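Local atomic coordinates of PHOX (Pseudomonas fluorescens, PDB entry 4A9V), a protein that hydrolyses phosphate monoesters as an alkaline phosphatase of the PhoX family, using an iron-calcium cofactor held in a beta-propeller. Residues A[154-160]-A[363-369]; A[245-251]-A[263-269]; A[468-474]-A[519-523]. All coordinates share one frame; numbering follows the deposited sequence.

Interaction 1 of 3, residues A[154-160]-A[363-369]. With EDO (1,2-ethanediol), chain H.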
loop_
_atom_site.group_PDB
_atom_site.type_symbol
_atom_site.label_atom_id
_atom_site.label_comp_id
_atom_site.label_asym_id
_atom_site.label_seq_id
_atom_site.Cartn_x
_atom_site.Cartn_y
_atom_site.Cartn_z
ATOM N N PRO A 154 -16.963 6.215 -14.156
ATOM C CA PRO A 154 -18.339 6.684 -14.058
ATOM C C PRO A 154 -18.510 7.969 -13.255
ATOM O O PRO A 154 -19.509 8.662 -13.428
ATOM C CB PRO A 154 -19.054 5.519 -13.378
ATOM C CG PRO A 154 -18.279 4.324 -13.817
ATOM C CD PRO A 154 -16.844 4.783 -13.831
ATOM N N ALA A 155 -17.603 8.247 -12.324
ATOM C CA ALA A 155 -17.741 9.429 -11.482
ATOM C C ALA A 155 -17.092 10.666 -12.092
ATOM O O ALA A 155 -17.290 11.761 -11.587
ATOM C CB ALA A 155 -17.191 9.167 -10.086
ATOM N N ALA A 156 -16.339 10.511 -13.178
ATOM C CA ALA A 156 -15.771 11.674 -13.857
ATOM C C ALA A 156 -16.884 12.619 -14.296
ATOM O O ALA A 156 -17.889 12.187 -14.859
ATOM C CB ALA A 156 -14.949 11.241 -15.056
ATOM N N GLY A 157 -16.732 13.899 -13.984
ATOM C CA GLY A 157 -17.695 14.906 -14.411
ATOM C C GLY A 157 -18.929 15.015 -13.534
ATOM O O GLY A 157 -19.817 15.812 -13.816
ATOM N N HIS A 158 -19.001 14.236 -12.463
ATOM C CA HIS A 158 -20.155 14.298 -11.569
ATOM C C HIS A 158 -20.165 15.599 -10.810
ATOM O O HIS A 158 -19.110 16.152 -10.496
ATOM C CB HIS A 158 -20.135 13.133 -10.591
ATOM C CG HIS A 158 -21.448 12.916 -9.891
ATOM N ND1 HIS A 158 -21.735 13.474 -8.701
ATOM C CD2 HIS A 158 -22.579 12.205 -10.278
ATOM C CE1 HIS A 158 -22.979 13.110 -8.330
ATOM N NE2 HIS A 158 -23.494 12.342 -9.302
ATOM N N GLU A 159 -21.352 16.044 -10.412
ATOM C CA GLU A 159 -21.483 17.228 -9.568
ATOM C C GLU A 159 -20.585 17.174 -8.325
ATOM O O GLU A 159 -19.982 18.177 -7.949
ATOM C CB GLU A 159 -22.939 17.402 -9.146
ATOM C CG GLU A 159 -23.822 18.026 -10.218
ATOM C CD GLU A 159 -23.293 19.357 -10.722
ATOM O OE1 GLU A 159 -23.299 20.333 -9.942
ATOM O OE2 GLU A 159 -23.063 19.471 -11.944
ATOM N N LEU A 160 -20.490 16.007 -7.692
ATOM C CA LEU A 160 -19.702 15.868 -6.464
ATOM C C LEU A 160 -18.196 15.989 -6.701
ATOM O O LEU A 160 -17.421 16.088 -5.752
ATOM C CB LEU A 160 -19.981 14.522 -5.798
ATOM C CG LEU A 160 -21.349 14.387 -5.133
ATOM C CD1 LEU A 160 -21.559 12.959 -4.658
ATOM C CD2 LEU A 160 -21.493 15.374 -3.987
ATOM N N ASP A 363 -27.171 7.777 -8.124
ATOM C CA ASP A 363 -26.663 7.241 -9.377
ATOM C C ASP A 363 -25.393 6.444 -9.090
ATOM O O ASP A 363 -24.952 6.368 -7.946
ATOM C CB ASP A 363 -26.385 8.375 -10.369
ATOM C CG ASP A 363 -25.493 9.455 -9.788
ATOM O OD1 ASP A 363 -24.572 9.126 -9.022
ATOM O OD2 ASP A 363 -25.717 10.645 -10.089
ATOM N N GLN A 364 -24.839 5.809 -10.117
ATOM C CA GLN A 364 -23.695 4.934 -9.932
ATOM C C GLN A 364 -22.449 5.721 -9.534
ATOM O O GLN A 364 -21.639 5.234 -8.753
ATOM C CB GLN A 364 -23.437 4.120 -11.200
ATOM C CG GLN A 364 -22.250 3.173 -11.097
ATOM C CD GLN A 364 -22.417 2.102 -10.035
ATOM O OE1 GLN A 364 -23.492 1.925 -9.465
ATOM N NE2 GLN A 364 -21.356 1.335 -9.810
ATOM N N ALA A 365 -22.326 6.964 -9.987
ATOM C CA ALA A 365 -21.198 7.789 -9.559
ATOM C C ALA A 365 -21.156 7.910 -8.042
ATOM O O ALA A 365 -20.093 7.790 -7.427
ATOM C CB ALA A 365 -21.274 9.162 -10.198
ATOM N N GLU A 366 -22.308 8.161 -7.431
ATOM C CA GLU A 366 -22.367 8.285 -5.977
ATOM C C GLU A 366 -22.053 6.986 -5.246
ATOM O O GLU A 366 -21.454 7.002 -4.177
ATOM C CB GLU A 366 -23.731 8.822 -5.550
ATOM C CG GLU A 366 -23.961 10.248 -6.015
ATOM C CD GLU A 366 -25.164 10.921 -5.379
ATOM O OE1 GLU A 366 -25.857 10.301 -4.542
ATOM O OE2 GLU A 366 -25.354 12.127 -5.646
ATOM N N VAL A 367 -22.453 5.860 -5.825
ATOM C CA VAL A 367 -22.080 4.558 -5.291
ATOM C C VAL A 367 -20.562 4.435 -5.186
ATOM O O VAL A 367 -20.038 3.932 -4.192
ATOM C CB VAL A 367 -22.670 3.416 -6.144
ATOM C CG1 VAL A 367 -22.190 2.064 -5.640
ATOM C CG2 VAL A 367 -24.191 3.482 -6.136
ATOM N N LEU A 368 -19.856 4.895 -6.211
ATOM C CA LEU A 368 -18.401 4.769 -6.253
ATOM C C LEU A 368 -17.707 5.783 -5.337
ATOM O O LEU A 368 -16.793 5.434 -4.588
ATOM C CB LEU A 368 -17.914 4.927 -7.694
ATOM C CG LEU A 368 -18.412 3.838 -8.647
ATOM C CD1 LEU A 368 -18.170 4.259 -10.086
ATOM C CD2 LEU A 368 -17.757 2.506 -8.336
ATOM N N ILE A 369 -18.165 7.031 -5.363
ATOM C CA ILE A 369 -17.596 8.076 -4.518
ATOM C C ILE A 369 -17.796 7.719 -3.042
ATOM O O ILE A 369 -16.937 7.991 -2.203
ATOM C CB ILE A 369 -18.218 9.446 -4.864
ATOM C CG1 ILE A 369 -17.888 9.841 -6.309
ATOM C CG2 ILE A 369 -17.740 10.519 -3.899
ATOM C CD1 ILE A 369 -18.754 10.959 -6.852
HETATM C C1 EDO H . -18.466 0.713 -14.322
HETATM O O1 EDO H . -18.914 0.044 -15.518
HETATM C C2 EDO H . -19.627 0.832 -13.339
HETATM O O2 EDO H . -19.213 1.464 -12.118
#
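His158 and Asp363 meet because of two different first torsions. In His158 the ring carbon CG lies opposite the backbone N (chi1 -165°), and this extends the ring from its turn toward the start of helix 364-369. In Asp363, CG sits between the backbone N and the carbonyl carbon (chi1 53°), and this curls the carboxylate back over the first helical turn. His158 NE2 donates to Asp363 OD2 at 2.9 Å. OD2 lies in the ring plane and accepts on its syn lone pair, while the ring and carboxylate planes stand 86° apart. The other oxygen, Asp363 OD1, takes the capping bond from Glu366 N at 2.9 Å, so Asp363 is the N-cap of the helix. The ring is gripped at its second nitrogen as well, since Leu160 N donates almost straight to His158 ND1 at 3.0 Å. Ala365 CB comes within 3.3 Å of His158 CD2. At the ring edge, Glu366 OE2 is 3.7 Å from His158 CE1; the other oxygen, OE1, is bonded to Ala362 N. Away from the histidine, the contact is apolar. Ile369 CD1 fits between Ala155 CB and Leu160 CB, and Pro154 CB touches Leu368 CD1 at 3.6 Å. Ala155 to His158 form a type II turn, with Gly157 at positive phi. The contact thus joins a loop after strand 148-152 to a capped helix start, away from the metal site. With ND1 accepting and NE2 donating, the bonds fit a neutral histidine protonated on NE2. The bond from Leu160 N would probably oppose a second proton, even with carboxylates nearby.

Interaction 2 of 3, residues A[245-251]-A[263-269]. With EDO (1,2-ethanediol), chain M.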
loop_
_atom_site.group_PDB
_atom_site.type_symbol
_atom_site.label_atom_id
_atom_site.label_comp_id
_atom_site.label_asym_id
_atom_site.label_seq_id
_atom_site.Cartn_x
_atom_site.Cartn_y
_atom_site.Cartn_z
ATOM N N ARG A 245 -12.188 14.027 -4.678
ATOM C CA ARG A 245 -11.306 13.897 -5.832
ATOM C C ARG A 245 -9.999 13.177 -5.466
ATOM O O ARG A 245 -9.088 13.075 -6.292
ATOM C CB ARG A 245 -11.056 15.277 -6.438
ATOM C CG ARG A 245 -12.309 15.830 -7.119
ATOM C CD ARG A 245 -12.494 17.326 -6.956
ATOM N NE ARG A 245 -11.367 18.103 -7.466
ATOM C CZ ARG A 245 -11.180 18.396 -8.746
ATOM N NH1 ARG A 245 -12.056 18.005 -9.659
ATOM N NH2 ARG A 245 -10.110 19.085 -9.113
ATOM N N HIS A 246 -9.997 12.567 -4.283
ATOM C CA HIS A 246 -8.900 11.759 -3.767
ATOM C C HIS A 246 -9.481 10.567 -3.050
ATOM O O HIS A 246 -10.678 10.534 -2.736
ATOM C CB HIS A 246 -8.023 12.595 -2.831
ATOM C CG HIS A 246 -7.488 13.837 -3.478
ATOM N ND1 HIS A 246 -6.413 13.817 -4.304
ATOM C CD2 HIS A 246 -8.030 15.113 -3.563
ATOM C CE1 HIS A 246 -6.265 15.039 -4.852
ATOM N NE2 HIS A 246 -7.259 15.826 -4.411
ATOM N N GLY A 247 -8.648 9.550 -2.837
ATOM C CA GLY A 247 -9.111 8.246 -2.371
ATOM C C GLY A 247 -9.377 7.256 -3.499
ATOM O O GLY A 247 -10.209 6.357 -3.355
ATOM N N TRP A 248 -8.620 7.382 -4.588
ATOM C CA TRP A 248 -8.807 6.556 -5.781
ATOM C C TRP A 248 -7.558 5.781 -6.105
ATOM O O TRP A 248 -6.466 6.071 -5.596
ATOM C CB TRP A 248 -9.171 7.450 -6.966
ATOM C CG TRP A 248 -10.377 8.324 -6.720
ATOM C CD1 TRP A 248 -10.388 9.669 -6.378
ATOM C CD2 TRP A 248 -11.786 7.933 -6.799
ATOM N NE1 TRP A 248 -11.678 10.126 -6.239
ATOM C CE2 TRP A 248 -12.560 9.128 -6.507
ATOM C CE3 TRP A 248 -12.454 6.753 -7.097
ATOM C CZ2 TRP A 248 -13.940 9.134 -6.575
ATOM C CZ3 TRP A 248 -13.848 6.760 -7.117
ATOM C CH2 TRP A 248 -14.573 7.931 -6.880
ATOM N N VAL A 249 -7.722 4.770 -6.947
ATOM C CA VAL A 249 -6.620 4.111 -7.624
ATOM C C VAL A 249 -6.283 4.915 -8.875
ATOM O O VAL A 249 -7.166 5.285 -9.647
ATOM C CB VAL A 249 -7.005 2.674 -8.001
ATOM C CG1 VAL A 249 -5.852 1.987 -8.715
ATOM C CG2 VAL A 249 -7.390 1.892 -6.756
ATOM N N VAL A 250 -4.998 5.193 -9.046
ATOM C CA VAL A 250 -4.512 6.041 -10.122
ATOM C C VAL A 250 -3.584 5.226 -11.023
ATOM O O VAL A 250 -2.683 4.544 -10.544
ATOM C CB VAL A 250 -3.746 7.249 -9.543
ATOM C CG1 VAL A 250 -3.268 8.162 -10.658
ATOM C CG2 VAL A 250 -4.618 8.010 -8.561
ATOM N N GLU A 251 -3.836 5.261 -12.328
ATOM C CA GLU A 251 -3.080 4.487 -13.301
ATOM C C GLU A 251 -2.051 5.381 -14.001
ATOM O O GLU A 251 -2.369 6.475 -14.488
ATOM C CB GLU A 251 -4.033 3.861 -14.323
ATOM C CG GLU A 251 -3.342 2.903 -15.281
ATOM C CD GLU A 251 -4.290 2.113 -16.168
ATOM O OE1 GLU A 251 -5.500 2.426 -16.196
ATOM O OE2 GLU A 251 -3.798 1.240 -16.915
ATOM N N LYS A 263 -7.137 8.907 -12.587
ATOM C CA LYS A 263 -7.866 8.351 -11.448
ATOM C C LYS A 263 -9.025 7.500 -11.946
ATOM O O LYS A 263 -9.892 7.975 -12.681
ATOM C CB LYS A 263 -8.357 9.463 -10.526
ATOM C CG LYS A 263 -7.236 10.398 -10.091
ATOM C CD LYS A 263 -7.385 10.907 -8.666
ATOM C CE LYS A 263 -6.206 11.787 -8.290
ATOM N NZ LYS A 263 -6.227 12.213 -6.863
ATOM N N ARG A 264 -9.012 6.224 -11.575
ATOM C CA ARG A 264 -9.925 5.236 -12.138
ATOM C C ARG A 264 -11.121 5.049 -11.195
ATOM O O ARG A 264 -11.107 4.201 -10.302
ATOM C CB ARG A 264 -9.191 3.913 -12.370
ATOM C CG ARG A 264 -8.090 4.011 -13.413
ATOM C CD ARG A 264 -8.640 4.320 -14.798
ATOM N NE ARG A 264 -7.595 4.308 -15.816
ATOM C CZ ARG A 264 -7.775 4.672 -17.081
ATOM N NH1 ARG A 264 -8.980 5.015 -17.514
ATOM N NH2 ARG A 264 -6.750 4.683 -17.912
ATOM N N THR A 265 -12.158 5.859 -11.382
ATOM C CA THR A 265 -13.255 5.896 -10.425
ATOM C C THR A 265 -14.102 4.617 -10.386
ATOM O O THR A 265 -14.785 4.376 -9.391
ATOM C CB THR A 265 -14.156 7.139 -10.580
ATOM O OG1 THR A 265 -14.835 7.113 -11.844
ATOM C CG2 THR A 265 -13.345 8.422 -10.438
ATOM N N ALA A 266 -14.046 3.783 -11.424
ATOM C CA ALA A 266 -14.780 2.521 -11.392
ATOM C C ALA A 266 -14.306 1.597 -10.274
ATOM O O ALA A 266 -15.024 0.678 -9.889
ATOM C CB ALA A 266 -14.705 1.805 -12.732
ATOM N N LEU A 267 -13.093 1.814 -9.770
ATOM C CA LEU A 267 -12.534 0.966 -8.719
ATOM C C LEU A 267 -12.895 1.460 -7.314
ATOM O O LEU A 267 -12.570 0.802 -6.327
ATOM C CB LEU A 267 -11.012 0.835 -8.876
ATOM C CG LEU A 267 -10.523 -0.213 -9.881
ATOM C CD1 LEU A 267 -11.030 0.043 -11.297
ATOM C CD2 LEU A 267 -9.002 -0.280 -9.864
ATOM N N GLY A 268 -13.671 2.541 -7.231
ATOM C CA GLY A 268 -14.243 2.976 -5.960
ATOM C C GLY A 268 -13.335 3.892 -5.155
ATOM O O GLY A 268 -12.114 3.902 -5.352
ATOM N N ARG A 269 -13.945 4.657 -4.254
ATOM C CA ARG A 269 -13.230 5.598 -3.398
ATOM C C ARG A 269 -13.244 5.100 -1.959
ATOM O O ARG A 269 -14.311 4.835 -1.396
ATOM C CB ARG A 269 -13.881 6.985 -3.476
ATOM C CG ARG A 269 -13.296 7.990 -2.502
ATOM C CD ARG A 269 -13.787 9.386 -2.827
ATOM N NE ARG A 269 -13.537 10.332 -1.746
ATOM C CZ ARG A 269 -14.342 10.525 -0.708
ATOM N NH1 ARG A 269 -15.453 9.818 -0.568
ATOM N NH2 ARG A 269 -13.995 11.386 0.232
HETATM C C1 EDO M . -2.080 5.384 -17.768
HETATM O O1 EDO M . -1.699 4.598 -18.904
HETATM C C2 EDO M . -3.593 5.317 -17.599
HETATM O O2 EDO M . -4.164 4.677 -18.748
HETATM O O HOH W 1 -10.392 3.970 -7.587
#
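Trp248 is clamped between Thr265 and Arg269. Thr265 CG2 lies over one face of its six-membered ring, 3.6 Å from the centroid. Arg269 CB lies over the opposite face, 3.5 Å from the centroid. Both are CH-pi contacts. The indole nitrogen points to another partner, Asn244. The Arg269 chain is extended from CG to NE, with CG opposite its own backbone N (chi1 174°), and it runs on past the indole to make a weak bond from NE to His246 O. Gly247 O meets Arg269 CA at 3.1 Å in a CA-H...O contact. A side chain at Gly247 would run tight against Arg269 CG. Next to this clamp, water 1 accepts from Val249 N and donates to Arg264 O and Gly268 O. It links the two segments where direct backbone pairing gives way. The ladder itself has Arg264 N bonded to Val249 O at 2.8 Å, and Val250 opposite Lys263 as an antiparallel non-hydrogen-bonded pair. Two charged groups frame it. Lys263 NZ donates to Arg245 O at 3.0 Å and also forms a salt bridge with Glu193. Arg264 NE meets Glu251 OE1 at 2.8 Å, while Asp320 takes Arg264 NH1 and Thr188 bonds Glu251 OE2. The hairpin of strands 249-252 and 262-264 lies inside a six-stranded mixed sheet, with antiparallel strand 189-193 beside the first and parallel strand 148-152 beside the second.

Interaction 3 of 3, residues A[468-474]-A[519-523]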
loop_
_atom_site.group_PDB
_atom_site.type_symbol
_atom_site.label_atom_id
_atom_site.label_comp_id
_atom_site.label_asym_id
_atom_site.label_seq_id
_atom_site.Cartn_x
_atom_site.Cartn_y
_atom_site.Cartn_z
ATOM N N ASN A 468 1.994 -22.041 13.706
ATOM C CA ASN A 468 3.130 -21.686 12.858
ATOM C C ASN A 468 3.877 -20.429 13.308
ATOM O O ASN A 468 4.917 -20.072 12.730
ATOM C CB ASN A 468 2.740 -21.626 11.364
ATOM C CG ASN A 468 1.502 -20.777 11.064
ATOM O OD1 ASN A 468 0.637 -20.534 11.915
ATOM N ND2 ASN A 468 1.364 -20.418 9.786
ATOM N N ILE A 469 3.412 -19.829 14.399
ATOM C CA ILE A 469 4.160 -18.806 15.123
ATOM C C ILE A 469 4.878 -19.452 16.306
ATOM O O ILE A 469 4.262 -20.156 17.104
ATOM C CB ILE A 469 3.218 -17.696 15.644
ATOM C CG1 ILE A 469 2.534 -16.973 14.480
ATOM C CG2 ILE A 469 3.985 -16.717 16.515
ATOM C CD1 ILE A 469 3.486 -16.282 13.525
ATOM N N THR A 470 6.146 -19.106 16.473
ATOM C CA THR A 470 6.963 -19.619 17.560
ATOM C C THR A 470 7.678 -18.472 18.259
ATOM O O THR A 470 7.793 -17.385 17.698
ATOM C CB THR A 470 8.033 -20.589 17.036
ATOM O OG1 THR A 470 9.026 -19.852 16.312
ATOM C CG2 THR A 470 7.418 -21.657 16.143
ATOM N N PRO A 471 8.313 -18.757 19.407
ATOM C CA PRO A 471 9.098 -17.697 20.020
ATOM C C PRO A 471 10.270 -17.238 19.161
ATOM O O PRO A 471 10.724 -16.102 19.304
ATOM C CB PRO A 471 9.576 -18.336 21.327
ATOM C CG PRO A 471 8.454 -19.254 21.681
ATOM C CD PRO A 471 8.039 -19.849 20.359
ATOM N N GLN A 472 10.737 -18.096 18.259
ATOM C CA GLN A 472 11.839 -17.720 17.384
ATOM C C GLN A 472 11.418 -16.769 16.262
ATOM O O GLN A 472 12.144 -15.818 15.979
ATOM C CB GLN A 472 12.542 -18.949 16.812
ATOM C CG GLN A 472 13.889 -18.610 16.173
ATOM C CD GLN A 472 13.767 -17.893 14.831
ATOM O OE1 GLN A 472 12.826 -18.126 14.071
ATOM N NE2 GLN A 472 14.775 -17.101 14.490
ATOM N N ASN A 473 10.265 -17.012 15.633
ATOM C CA ASN A 473 9.908 -16.318 14.390
ATOM C C ASN A 473 8.851 -15.230 14.546
ATOM O O ASN A 473 8.437 -14.623 13.561
ATOM C CB ASN A 473 9.466 -17.310 13.307
ATOM C CG ASN A 473 8.072 -17.863 13.544
ATOM O OD1 ASN A 473 7.425 -17.530 14.530
ATOM N ND2 ASN A 473 7.631 -18.762 12.669
ATOM N N MET A 474 8.457 -14.936 15.777
ATOM C CA MET A 474 7.267 -14.131 15.989
ATOM C C MET A 474 7.441 -12.680 15.542
ATOM O O MET A 474 8.525 -12.092 15.614
ATOM C CB MET A 474 6.819 -14.199 17.445
ATOM C CG MET A 474 7.885 -13.797 18.436
ATOM S SD MET A 474 7.243 -13.890 20.110
ATOM C CE MET A 474 8.670 -13.304 21.017
ATOM N N GLY A 519 2.739 -23.759 5.721
ATOM C CA GLY A 519 2.515 -22.766 6.750
ATOM C C GLY A 519 3.770 -22.271 7.442
ATOM O O GLY A 519 3.688 -21.365 8.264
ATOM N N GLU A 520 4.924 -22.860 7.127
ATOM C CA GLU A 520 6.155 -22.489 7.811
ATOM C C GLU A 520 6.539 -21.045 7.493
ATOM O O GLU A 520 6.494 -20.623 6.332
ATOM C CB GLU A 520 7.297 -23.433 7.427
ATOM C CG GLU A 520 8.565 -23.171 8.222
ATOM C CD GLU A 520 9.705 -24.123 7.911
ATOM O OE1 GLU A 520 9.566 -24.988 7.017
ATOM O OE2 GLU A 520 10.781 -23.940 8.520
ATOM N N ILE A 521 7.006 -20.325 8.512
ATOM C CA ILE A 521 7.445 -18.938 8.391
ATOM C C ILE A 521 8.837 -18.790 9.001
ATOM O O ILE A 521 9.074 -19.254 10.122
ATOM C CB ILE A 521 6.467 -17.986 9.117
ATOM C CG1 ILE A 521 5.075 -18.086 8.488
ATOM C CG2 ILE A 521 6.978 -16.558 9.059
ATOM C CD1 ILE A 521 3.965 -17.479 9.324
ATOM N N ARG A 522 9.751 -18.165 8.260
ATOM C CA ARG A 522 11.097 -17.859 8.747
ATOM C C ARG A 522 11.382 -16.367 8.620
ATOM O O ARG A 522 11.056 -15.747 7.608
ATOM C CB ARG A 522 12.145 -18.654 7.963
ATOM C CG ARG A 522 12.011 -20.156 8.122
ATOM C CD ARG A 522 13.125 -20.904 7.418
ATOM N NE ARG A 522 12.854 -22.329 7.473
ATOM C CZ ARG A 522 13.670 -23.271 7.036
ATOM N NH1 ARG A 522 14.833 -22.950 6.500
ATOM N NH2 ARG A 522 13.286 -24.534 7.090
ATOM N N ARG A 523 12.024 -15.788 9.627
ATOM C CA ARG A 523 12.429 -14.387 9.571
ATOM C C ARG A 523 13.640 -14.229 8.665
ATOM O O ARG A 523 14.621 -14.971 8.794
ATOM C CB ARG A 523 12.742 -13.854 10.972
ATOM C CG ARG A 523 12.915 -12.348 11.011
ATOM C CD ARG A 523 13.240 -11.830 12.404
ATOM N NE ARG A 523 12.156 -12.066 13.352
ATOM C CZ ARG A 523 12.175 -12.980 14.318
ATOM N NH1 ARG A 523 13.218 -13.782 14.488
ATOM N NH2 ARG A 523 11.168 -13.048 15.177
HETATM O O HOH W 2 6.520 -21.676 11.166
HETATM O O HOH W 3 11.589 -13.719 17.985
#
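Arg523 spends its guanidinium on main-chain carbonyls rather than on a carboxylate. NH1 donates to Gln472 O at 2.7 Å, and NH2 donates to Met474 O at 2.8 Å, with this second acceptor in the guanidinium plane. A bend at chi3 (-64°) turns the group toward the loop. Gln510 takes its NE, and Ile16 O accepts from NH1 as well. Asn473 holds the loop from within. Its ND2 donates to Ile521 O and to Asn468 O, each at 3.0 Å, and its OD1 accepts from Thr470 N. Thr470 OG1 in turn accepts from Asn473 N, an ST motif. An alanine at Asn473 would leave Ile521 O and Asn468 O without this shared donor and is likely to let the loop drift from the strand. Strand 521-526 is an edge strand of a four-stranded antiparallel sheet, consistent with a propeller blade; its other edge strand, 478-483, follows this loop. At the other end of the loop, Asn468 ND2 donates to Gly519 O at 2.9 Å, with that oxygen in its amide plane; Asn468 OD1 bonds Ser466 OG. Water 2 links Asn468 O to Ile521 N. Ile521 also packs on Val450 of strand 443-451, which belongs to another sheet.

Interactions 1 and 2 have centres about 11 Å apart, and along the chain interaction 2 is nested inside the loop closed by interaction 1. Arg269 of interaction 2 reaches the helix of interaction 1. Its N lies 3.0 Å from Leu368 O and its NH1 2.9 Å from Ile369 O, both probable hydrogen bonds, so helix 364-369 is tied to the segment that covers Trp248. Interaction 2 approaches the cofactor without touching it: Val249 and the calcium ligand Glu273 have side chains about 9 Å apart, and Gly247 is about 12 Å from the mu-oxo-diiron group. Interaction 3 lies across the chain's centre, about 46 and 37 Å between centres from interactions 1 and 2.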